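Long-range contacts in glycosyl hydrolases family 2, sugar binding domain protein (Bacteroides uniformis str. 3978 T3 ii, PDB 6D1P), which is a beta-glucuronidase of a human gut bacterium, a family 2 glycoside hydrolase that probably cleaves O-glycosyl bonds to release glucuronic acid: residues C108-G113 with Y193-Y198; K641-Y646 with W678-R683; R326-H331 with W576-F581. All blocks are in the same frame, centred on the assembly; numbering follows the deposited sequence.

Interaction 1 of 3, residues C108-G113 with Y193-Y198; sequences CLEFEG and YVNLVY
Strands 108-111 and 194-198 run antiparallel, with their axes 4.6 Å apart at closest approach and their directions 148° apart, which gives the pair a clear twist. Cys108 with Val197 and Glu110 with Asn195 are hydrogen-bonded pairs, each closed by two amide-to-carbonyl bonds, and Leu109 with Leu196 and Phe111 with Val194 are the alternating non-hydrogen-bonded pairs. Glu110 N reaches Asn195 O at 2.8 Å, almost straight at 172°, whereas the bond from Val197 N to Cys108 O is bent to 142°. Past Phe111 the pattern runs on by one more bond, from Glu112 N to Tyr193 O, nearly along the C=O axis.

These are the two inner strands of a four-stranded antiparallel sheet in the sugar-binding domain, which in family 2 glycoside hydrolases has a jelly-roll sandwich fold. Strand 28-30 flanks 194-199, and strand 137-140 flanks 106-111.

On one face the Phe111 ring lies alongside Val194: CG2 of Val194 is 3.8 Å from Phe111 CD2, and CG1 sits over a ring face. Trp137 stacks on the same ring. Leu109 and Leu196 cross obliquely and touch tip to tip, Leu109 CD2 to Leu196 CD1 being 4.0 Å.

The polar contacts gather on the side of Glu110 and Asn195, a face they share with Cys108 and Val197, and at the loop ends by Glu112 and Tyr193. Asn195 ND2 donates to Glu112 OE2 at 3.1 Å, the carboxylate oxygen lying in the amide plane but being met from above its own. A water donates to both that OE2 and Asn195 OD1, so both ends of the amide are tied and its rotation is fixed. Glu110 extends past Val197 CG2 to a salt bridge with Lys28 and a bond from Ile23 N. Glu112 OE1 lies at the edge of the Tyr193 ring, 3.9 Å from CD2, while Tyr193 OH bonds to Glu343 N.

Interaction 2 of 3, residues K641-Y646 with W678-R683; sequences KEILVY and WNVPLR
Trp678, Ile643, Val645 and Val680 carry the apolar side of this contact, and none of them lies flat on another. The indole leaves its strand with CG beside the backbone N (chi1 -65°), which carries the six-membered ring alongside strand 641-646 as far as Val645. There Val645 CG2 crosses it obliquely, 3.8 Å from Trp678 CZ3, and the carbonyl oxygen of Ile643 lies at the ring's edge. Ile643 reaches the opposite way, toward the Lys641 end: CG1 stands beside its own N, and CD1 lies 3.7 Å from Val680 CB. Lys641 and Leu682 meet at about a right angle, the leucine CD1 pressing on the base of the lysine chain at 3.8 Å from Lys641 CB, before that chain bends off at its second torsion.

The backbones beneath are antiparallel, with two hydrogen-bonded pairs, Lys641 with Val680 and Ile643 with Trp678, framing Glu642 and Asn679. Ile643 N to Trp678 O is 2.8 Å and runs nearly along the C=O axis. The bond from Lys641 N to Val680 O is very short at 2.5 Å, and its donor stands above the carbonyl plane.

The three-stranded sheet facing a second sheet across apolar side chains is consistent with the immunoglobulin-like sandwich expected of the DUF4982 domain. Strand 641-647 is central in its sheet, between 623-625 and 677-680. Strand 651-656 of the facing sheet packs on Ile643, Trp678 and Val680, strand 698-709 brings Tyr708 against Lys641 and Leu682, and helix 550-564 supplies Arg555, which forms a salt bridge with Glu642.

Interaction 3 of 3, residues R326-H331 with W576-F581; sequences RGTHRH and WTFKDF. With NA (sodium ion), chain C.
His329 O is held firmly by one bond: Phe578 N donates to it at 2.9 Å, in the carbonyl plane and at 155°. Thr577 OG1 lies equally near, but offers at best a weak second bond. This grip ties the end of strand 321-329 to the loop that follows strand 572-574, two neighbouring parallel strands of the TIM barrel, and the peptide bond between Trp576 and Thr577 in that loop is cis.

Four rings build an aromatic cluster here. Trp576 turns its edge to His329, edge-to-face with planes 57° apart, so that CE3 stands over the centre of the imidazole, 3.3 Å from His329 CG. The far rim of the same indole meets His331, whose NE2 is 3.4 Å from Trp576 CZ2, close to the indole plane. His331 in turn points an edge at the face of Phe581, planes 50° apart, its CD2 3.3 Å from Phe581 CE2 and poised over the middle of the ring. An alanine at Phe581 would remove that face and would probably leave the His331 imidazole less firmly placed.

Polar partners further set the histidines: His329 bonds to Phe575 O through ND1 and to Arg362 through NE2, and His331 ND1 bonds to Tyr366. A glycerol, probably from the crystallisation liquor, lies about 3 Å from the Trp576 side chain and may mark a pocket at this end of the barrel. Beside Phe581 sits a sodium ion, bound by Asp580 O at 2.7 Å and also by Asp333. A water 2.8 Å from that sodium accepts a bond from His331 N.

Overall arrangement
Along the chain the three contacts come in the order interaction 1, interaction 3, interaction 2, each closing before the next opens, and each falls in a different domain. Interaction 3 lies in the TIM barrel, about 6 Å from the centre of the chain. Interactions 1 and 2, in the sugar-binding domain and the DUF4982 domain, lie on opposite sides of that centre, with their own centres 56 Å apart. From interaction 3 they are 28 and 30 Å away, centre to centre, and no two contacts touch. The barrel is thus flanked by two beta domains, interaction 1 lying in a four-stranded and interaction 2 in a three-stranded antiparallel sheet, and links reach it from both: Tyr193 to Glu343, and Glu642 to Arg555.

Interaction 1 of 3, residues C108-G113 with Y193-Y198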
loop_
_atom_site.group_PDB
_atom_site.type_symbol
_atom_site.label_atom_id
_atom_site.label_comp_id
_atom_site.label_asym_id
_atom_site.label_seq_id
_atom_site.Cartn_x
_atom_site.Cartn_y
_atom_site.Cartn_z
ATOM N N CYS A 108 33.124 0.576 -4.544
ATOM C CA CYS A 108 32.104 -0.094 -3.755
ATOM C C CYS A 108 30.994 0.866 -3.369
ATOM O O CYS A 108 31.244 2.031 -3.028
ATOM C CB CYS A 108 32.692 -0.696 -2.483
ATOM S SG CYS A 108 33.721 -2.113 -2.810
ATOM N N LEU A 109 29.768 0.365 -3.415
ATOM C CA LEU A 109 28.677 0.986 -2.688
ATOM C C LEU A 109 28.696 0.425 -1.276
ATOM O O LEU A 109 28.717 -0.796 -1.084
ATOM C CB LEU A 109 27.343 0.712 -3.364
ATOM C CG LEU A 109 27.240 1.329 -4.755
ATOM C CD1 LEU A 109 25.933 0.926 -5.408
ATOM C CD2 LEU A 109 27.336 2.840 -4.651
ATOM N N GLU A 110 28.746 1.312 -0.301
ATOM C CA GLU A 110 28.768 0.947 1.101
ATOM C C GLU A 110 27.406 1.250 1.701
ATOM O O GLU A 110 26.856 2.336 1.475
ATOM C CB GLU A 110 29.849 1.729 1.847
ATOM C CG GLU A 110 31.016 0.910 2.307
ATOM C CD GLU A 110 31.839 1.651 3.339
ATOM O OE1 GLU A 110 31.425 2.766 3.731
ATOM O OE2 GLU A 110 32.878 1.116 3.768
ATOM N N PHE A 111 26.878 0.304 2.476
ATOM C CA PHE A 111 25.566 0.433 3.103
ATOM C C PHE A 111 25.758 0.443 4.610
ATOM O O PHE A 111 26.145 -0.577 5.192
ATOM C CB PHE A 111 24.638 -0.705 2.684
ATOM C CG PHE A 111 24.371 -0.749 1.215
ATOM C CD1 PHE A 111 25.217 -1.431 0.374
ATOM C CD2 PHE A 111 23.273 -0.106 0.678
ATOM C CE1 PHE A 111 24.978 -1.470 -0.979
ATOM C CE2 PHE A 111 23.025 -0.139 -0.678
ATOM C CZ PHE A 111 23.875 -0.815 -1.509
ATOM N N GLU A 112 25.494 1.585 5.242
ATOM C CA GLU A 112 25.557 1.633 6.693
ATOM C C GLU A 112 24.343 0.973 7.323
ATOM O O GLU A 112 24.367 0.675 8.524
ATOM C CB GLU A 112 25.701 3.079 7.177
ATOM C CG GLU A 112 26.933 3.756 6.602
ATOM C CD GLU A 112 27.188 5.149 7.164
ATOM O OE1 GLU A 112 26.406 5.618 8.013
ATOM O OE2 GLU A 112 28.182 5.777 6.746
ATOM N N GLY A 113 23.297 0.730 6.537
ATOM C CA GLY A 113 22.154 -0.019 7.013
ATOM C C GLY A 113 20.979 0.069 6.066
ATOM O O GLY A 113 20.630 1.165 5.624
ATOM N N TYR A 193 22.768 5.855 5.521
ATOM C CA TYR A 193 23.517 6.390 4.399
ATOM C C TYR A 193 24.091 5.295 3.513
ATOM O O TYR A 193 24.559 4.250 3.987
ATOM C CB TYR A 193 24.651 7.276 4.909
ATOM C CG TYR A 193 24.149 8.545 5.558
ATOM C CD1 TYR A 193 23.387 9.462 4.833
ATOM C CD2 TYR A 193 24.438 8.831 6.894
ATOM C CE1 TYR A 193 22.922 10.616 5.417
ATOM C CE2 TYR A 193 23.989 9.986 7.480
ATOM C CZ TYR A 193 23.224 10.876 6.744
ATOM O OH TYR A 193 22.752 12.033 7.334
ATOM N N VAL A 194 24.049 5.558 2.214
ATOM C CA VAL A 194 24.781 4.796 1.217
ATOM C C VAL A 194 25.947 5.659 0.755
ATOM O O VAL A 194 25.780 6.861 0.515
ATOM C CB VAL A 194 23.874 4.390 0.036
ATOM C CG1 VAL A 194 24.638 3.535 -0.942
ATOM C CG2 VAL A 194 22.667 3.638 0.551
ATOM N N ASN A 195 27.125 5.043 0.648
ATOM C CA ASN A 195 28.363 5.733 0.314
ATOM C C ASN A 195 28.975 5.147 -0.946
ATOM O O ASN A 195 28.997 3.927 -1.126
ATOM C CB ASN A 195 29.377 5.634 1.461
ATOM C CG ASN A 195 28.814 6.126 2.760
ATOM O OD1 ASN A 195 28.242 7.223 2.824
ATOM N ND2 ASN A 195 28.936 5.316 3.806
ATOM N N LEU A 196 29.466 6.024 -1.818
ATOM C CA LEU A 196 30.342 5.630 -2.916
ATOM C C LEU A 196 31.788 5.724 -2.442
ATOM O O LEU A 196 32.203 6.762 -1.908
ATOM C CB LEU A 196 30.110 6.532 -4.131
ATOM C CG LEU A 196 30.915 6.210 -5.385
ATOM C CD1 LEU A 196 30.553 4.829 -5.911
ATOM C CD2 LEU A 196 30.664 7.286 -6.437
ATOM N N VAL A 197 32.546 4.639 -2.595
ATOM C CA VAL A 197 33.856 4.539 -1.952
ATOM C C VAL A 197 34.868 3.939 -2.920
ATOM O O VAL A 197 34.626 2.881 -3.518
ATOM C CB VAL A 197 33.800 3.711 -0.652
ATOM C CG1 VAL A 197 35.173 3.667 0.023
ATOM C CG2 VAL A 197 32.759 4.281 0.303
ATOM N N TYR A 198 36.004 4.617 -3.061
ATOM C CA TYR A 198 37.113 4.186 -3.902
ATOM C C TYR A 198 38.305 3.790 -3.037
ATOM O O TYR A 198 38.618 4.468 -2.048
ATOM C CB TYR A 198 37.554 5.302 -4.853
ATOM C CG TYR A 198 36.476 5.973 -5.675
ATOM C CD1 TYR A 198 35.834 5.295 -6.692
ATOM C CD2 TYR A 198 36.146 7.309 -5.471
ATOM C CE1 TYR A 198 34.868 5.907 -7.471
ATOM C CE2 TYR A 198 35.177 7.937 -6.251
ATOM C CZ TYR A 198 34.544 7.223 -7.253
ATOM O OH TYR A 198 33.580 7.814 -8.045
HETATM O O HOH W 1 28.081 8.420 5.673
HETATM O O HOH W 2 22.646 1.827 3.863
#

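Interaction 2 of 3, residues K641-Y646 with W678-R683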
loop_
_atom_site.group_PDB
_atom_site.type_symbol
_atom_site.label_atom_id
_atom_site.label_comp_id
_atom_site.label_asym_id
_atom_site.label_seq_id
_atom_site.Cartn_x
_atom_site.Cartn_y
_atom_site.Cartn_z
ATOM N N LYS A 641 -2.906 22.924 47.494
ATOM C CA LYS A 641 -2.568 22.101 46.341
ATOM C C LYS A 641 -1.068 21.881 46.280
ATOM O O LYS A 641 -0.287 22.810 46.504
ATOM C CB LYS A 641 -3.050 22.738 45.025
ATOM C CG LYS A 641 -4.514 22.487 44.756
ATOM C CD LYS A 641 -4.803 20.981 44.763
ATOM C CE LYS A 641 -6.291 20.718 44.602
ATOM N NZ LYS A 641 -6.682 19.289 44.709
ATOM N N GLU A 642 -0.686 20.650 45.946
ATOM C CA GLU A 642 0.710 20.252 45.907
ATOM C C GLU A 642 1.399 20.746 44.640
ATOM O O GLU A 642 0.821 20.724 43.545
ATOM C CB GLU A 642 0.809 18.730 46.002
ATOM C CG GLU A 642 2.188 18.143 45.793
ATOM C CD GLU A 642 2.100 16.735 45.223
ATOM O OE1 GLU A 642 1.773 16.599 44.007
ATOM O OE2 GLU A 642 2.316 15.774 45.998
ATOM N N ILE A 643 2.643 21.204 44.806
ATOM C CA ILE A 643 3.528 21.607 43.719
ATOM C C ILE A 643 4.858 20.900 43.935
ATOM O O ILE A 643 5.454 21.010 45.012
ATOM C CB ILE A 643 3.732 23.139 43.672
ATOM C CG1 ILE A 643 2.468 23.864 43.247
ATOM C CG2 ILE A 643 4.867 23.532 42.733
ATOM C CD1 ILE A 643 1.554 24.219 44.391
ATOM N N LEU A 644 5.320 20.167 42.927
ATOM C CA LEU A 644 6.609 19.488 42.994
ATOM C C LEU A 644 7.611 20.205 42.103
ATOM O O LEU A 644 7.262 20.725 41.044
ATOM C CB LEU A 644 6.498 18.022 42.556
ATOM C CG LEU A 644 5.326 17.206 43.102
ATOM C CD1 LEU A 644 5.146 15.866 42.325
ATOM C CD2 LEU A 644 5.463 16.973 44.598
ATOM N N VAL A 645 8.864 20.217 42.517
ATOM C CA VAL A 645 9.910 20.842 41.725
ATOM C C VAL A 645 11.039 19.847 41.559
ATOM O O VAL A 645 11.430 19.171 42.519
ATOM C CB VAL A 645 10.423 22.141 42.369
ATOM C CG1 VAL A 645 11.555 22.696 41.547
ATOM C CG2 VAL A 645 9.298 23.161 42.467
ATOM N N TYR A 646 11.567 19.751 40.353
ATOM C CA TYR A 646 12.657 18.825 40.089
ATOM C C TYR A 646 13.895 19.664 39.797
ATOM O O TYR A 646 14.024 20.268 38.727
ATOM C CB TYR A 646 12.282 17.822 38.985
ATOM C CG TYR A 646 11.322 16.806 39.572
ATOM C CD1 TYR A 646 11.801 15.648 40.208
ATOM C CD2 TYR A 646 9.946 17.047 39.596
ATOM C CE1 TYR A 646 10.929 14.738 40.802
ATOM C CE2 TYR A 646 9.072 16.151 40.192
ATOM C CZ TYR A 646 9.577 15.000 40.802
ATOM O OH TYR A 646 8.713 14.118 41.394
ATOM N N TRP A 678 5.869 21.794 47.942
ATOM C CA TRP A 678 5.055 22.697 48.745
ATOM C C TRP A 678 3.581 22.389 48.527
ATOM O O TRP A 678 3.167 21.990 47.435
ATOM C CB TRP A 678 5.281 24.170 48.371
ATOM C CG TRP A 678 6.647 24.666 48.644
ATOM C CD1 TRP A 678 7.028 25.480 49.672
ATOM C CD2 TRP A 678 7.834 24.389 47.889
ATOM N NE1 TRP A 678 8.379 25.735 49.599
ATOM C CE2 TRP A 678 8.898 25.072 48.518
ATOM C CE3 TRP A 678 8.101 23.630 46.748
ATOM C CZ2 TRP A 678 10.199 25.027 48.039
ATOM C CZ3 TRP A 678 9.409 23.571 46.281
ATOM C CH2 TRP A 678 10.435 24.271 46.922
ATOM N N ASN A 679 2.787 22.571 49.569
ATOM C CA ASN A 679 1.344 22.657 49.424
ATOM C C ASN A 679 0.955 24.124 49.496
ATOM O O ASN A 679 1.545 24.893 50.255
ATOM C CB ASN A 679 0.617 21.845 50.491
ATOM C CG ASN A 679 0.743 20.352 50.259
ATOM O OD1 ASN A 679 1.647 19.901 49.551
ATOM N ND2 ASN A 679 -0.159 19.581 50.847
ATOM N N VAL A 680 0.004 24.523 48.667
ATOM C CA VAL A 680 -0.197 25.945 48.415
ATOM C C VAL A 680 -1.674 26.206 48.143
ATOM O O VAL A 680 -2.355 25.351 47.563
ATOM C CB VAL A 680 0.677 26.422 47.240
ATOM C CG1 VAL A 680 0.399 27.859 46.922
ATOM C CG2 VAL A 680 2.178 26.236 47.520
ATOM N N PRO A 681 -2.222 27.346 48.560
ATOM C CA PRO A 681 -3.536 27.741 48.052
ATOM C C PRO A 681 -3.403 28.250 46.627
ATOM O O PRO A 681 -2.421 28.907 46.265
ATOM C CB PRO A 681 -3.961 28.865 49.004
ATOM C CG PRO A 681 -2.661 29.493 49.403
ATOM C CD PRO A 681 -1.719 28.308 49.564
ATOM N N LEU A 682 -4.393 27.924 45.810
ATOM C CA LEU A 682 -4.524 28.513 44.490
ATOM C C LEU A 682 -5.882 29.182 44.420
ATOM O O LEU A 682 -6.878 28.653 44.934
ATOM C CB LEU A 682 -4.379 27.464 43.375
ATOM C CG LEU A 682 -3.110 26.601 43.386
ATOM C CD1 LEU A 682 -3.233 25.446 42.402
ATOM C CD2 LEU A 682 -1.888 27.441 43.077
ATOM N N ARG A 683 -5.921 30.359 43.828
ATOM C CA ARG A 683 -7.223 30.972 43.654
ATOM C C ARG A 683 -7.839 30.502 42.347
ATOM O O ARG A 683 -7.141 30.045 41.434
ATOM C CB ARG A 683 -7.129 32.494 43.687
ATOM C CG ARG A 683 -5.905 33.067 43.004
ATOM C CD ARG A 683 -5.765 34.532 43.357
ATOM N NE ARG A 683 -4.462 35.070 42.983
ATOM C CZ ARG A 683 -3.980 36.230 43.431
ATOM N NH1 ARG A 683 -4.700 36.967 44.273
ATOM N NH2 ARG A 683 -2.781 36.654 43.045
#

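Interaction 3 of 3, residues R326-H331 with W576-F581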
loop_
_atom_site.group_PDB
_atom_site.type_symbol
_atom_site.label_atom_id
_atom_site.label_comp_id
_atom_site.label_asym_id
_atom_site.label_seq_id
_atom_site.Cartn_x
_atom_site.Cartn_y
_atom_site.Cartn_z
ATOM N N ARG A 326 23.823 4.703 34.809
ATOM C CA ARG A 326 22.588 5.468 34.672
ATOM C C ARG A 326 22.204 5.343 33.198
ATOM O O ARG A 326 22.696 6.082 32.342
ATOM C CB ARG A 326 22.786 6.910 35.139
ATOM C CG ARG A 326 23.570 7.010 36.483
ATOM C CD ARG A 326 23.718 8.465 37.045
ATOM N NE ARG A 326 24.347 9.437 36.122
ATOM C CZ ARG A 326 25.655 9.742 36.060
ATOM N NH1 ARG A 326 26.542 9.154 36.868
ATOM N NH2 ARG A 326 26.086 10.642 35.169
ATOM N N GLY A 327 21.362 4.360 32.893
ATOM C CA GLY A 327 21.129 4.020 31.502
ATOM C C GLY A 327 19.765 4.336 30.931
ATOM O O GLY A 327 18.776 4.456 31.661
ATOM N N THR A 328 19.711 4.476 29.609
ATOM C CA THR A 328 18.471 4.575 28.849
ATOM C C THR A 328 18.579 3.644 27.632
ATOM O O THR A 328 19.578 2.926 27.455
ATOM C CB THR A 328 18.192 6.048 28.469
ATOM O OG1 THR A 328 16.807 6.235 28.133
ATOM C CG2 THR A 328 19.073 6.529 27.323
ATOM N N HIS A 329 17.522 3.618 26.813
ATOM C CA HIS A 329 17.581 3.028 25.482
ATOM C C HIS A 329 17.132 4.062 24.457
ATOM O O HIS A 329 16.496 5.071 24.794
ATOM C CB HIS A 329 16.665 1.804 25.288
ATOM C CG HIS A 329 16.823 0.708 26.292
ATOM N ND1 HIS A 329 16.405 0.828 27.599
ATOM C CD2 HIS A 329 17.249 -0.568 26.149
ATOM C CE1 HIS A 329 16.611 -0.312 28.231
ATOM N NE2 HIS A 329 17.120 -1.177 27.372
ATOM N N ARG A 330 17.432 3.770 23.193
ATOM C CA ARG A 330 16.881 4.502 22.060
ATOM C C ARG A 330 16.616 3.509 20.938
ATOM O O ARG A 330 17.320 2.503 20.806
ATOM C CB ARG A 330 17.828 5.612 21.562
ATOM C CG ARG A 330 19.038 5.074 20.813
ATOM C CD ARG A 330 19.959 6.167 20.272
ATOM N NE ARG A 330 19.307 7.052 19.307
ATOM C CZ ARG A 330 19.164 6.779 18.014
ATOM N NH1 ARG A 330 19.618 5.641 17.515
ATOM N NH2 ARG A 330 18.572 7.654 17.214
ATOM N N HIS A 331 15.574 3.778 20.157
ATOM C CA HIS A 331 15.292 3.033 18.937
ATOM C C HIS A 331 15.751 3.859 17.751
ATOM O O HIS A 331 15.926 5.078 17.852
ATOM C CB HIS A 331 13.796 2.725 18.804
ATOM C CG HIS A 331 13.410 1.347 19.248
ATOM N ND1 HIS A 331 13.927 0.203 18.673
ATOM C CD2 HIS A 331 12.538 0.928 20.199
ATOM C CE1 HIS A 331 13.407 -0.858 19.263
ATOM N NE2 HIS A 331 12.559 -0.449 20.189
ATOM N N TRP A 576 13.502 2.051 30.087
ATOM C CA TRP A 576 12.953 1.953 28.736
ATOM C C TRP A 576 11.798 2.937 28.681
ATOM O O TRP A 576 10.758 2.711 29.309
ATOM C CB TRP A 576 12.495 0.529 28.418
ATOM C CG TRP A 576 11.950 0.351 27.010
ATOM C CD1 TRP A 576 10.719 0.715 26.554
ATOM C CD2 TRP A 576 12.639 -0.225 25.897
ATOM N NE1 TRP A 576 10.606 0.421 25.219
ATOM C CE2 TRP A 576 11.767 -0.159 24.788
ATOM C CE3 TRP A 576 13.911 -0.794 25.730
ATOM C CZ2 TRP A 576 12.113 -0.663 23.524
ATOM C CZ3 TRP A 576 14.268 -1.277 24.477
ATOM C CH2 TRP A 576 13.368 -1.207 23.383
ATOM N N THR A 577 11.967 4.028 27.946
ATOM C CA THR A 577 13.067 4.250 27.020
ATOM C C THR A 577 13.195 5.760 26.915
ATOM O O THR A 577 12.392 6.490 27.525
ATOM C CB THR A 577 12.800 3.596 25.609
ATOM O OG1 THR A 577 13.958 3.735 24.772
ATOM C CG2 THR A 577 11.581 4.216 24.917
ATOM N N PHE A 578 14.183 6.255 26.162
ATOM C CA PHE A 578 14.391 7.704 26.134
ATOM C C PHE A 578 13.229 8.424 25.459
ATOM O O PHE A 578 12.709 9.418 25.988
ATOM C CB PHE A 578 15.701 8.054 25.430
ATOM C CG PHE A 578 15.945 9.540 25.330
ATOM C CD1 PHE A 578 16.150 10.305 26.479
ATOM C CD2 PHE A 578 15.960 10.176 24.091
ATOM C CE1 PHE A 578 16.363 11.697 26.391
ATOM C CE2 PHE A 578 16.174 11.546 23.988
ATOM C CZ PHE A 578 16.369 12.320 25.137
ATOM N N LYS A 579 12.802 7.923 24.292
ATOM C CA LYS A 579 11.917 8.640 23.384
ATOM C C LYS A 579 10.769 7.751 22.918
ATOM O O LYS A 579 10.985 6.591 22.553
ATOM C CB LYS A 579 12.715 9.149 22.174
ATOM C CG LYS A 579 11.972 10.133 21.287
ATOM C CD LYS A 579 12.930 10.814 20.303
ATOM C CE LYS A 579 13.375 9.819 19.216
ATOM N NZ LYS A 579 14.696 10.246 18.716
ATOM N N ASP A 580 9.551 8.300 22.948
ATOM C CA ASP A 580 8.403 7.666 22.311
ATOM C C ASP A 580 8.779 7.197 20.918
ATOM O O ASP A 580 9.401 7.937 20.154
ATOM C CB ASP A 580 7.236 8.654 22.217
ATOM C CG ASP A 580 6.576 8.918 23.548
ATOM O OD1 ASP A 580 7.056 8.371 24.562
ATOM O OD2 ASP A 580 5.566 9.681 23.575
ATOM N N PHE A 581 8.405 5.968 20.584
ATOM C CA PHE A 581 8.761 5.414 19.288
ATOM C C PHE A 581 7.600 4.582 18.770
ATOM O O PHE A 581 6.729 4.151 19.530
ATOM C CB PHE A 581 10.035 4.571 19.378
ATOM C CG PHE A 581 9.836 3.289 20.121
ATOM C CD1 PHE A 581 9.965 3.253 21.501
ATOM C CD2 PHE A 581 9.479 2.114 19.440
ATOM C CE1 PHE A 581 9.765 2.076 22.197
ATOM C CE2 PHE A 581 9.276 0.943 20.128
ATOM C CZ PHE A 581 9.431 0.910 21.515
HETATM NA NA NA C . 11.655 7.549 18.795
HETATM O O HOH W 3 15.625 7.361 18.865
HETATM O O HOH W 4 13.713 6.137 20.092
#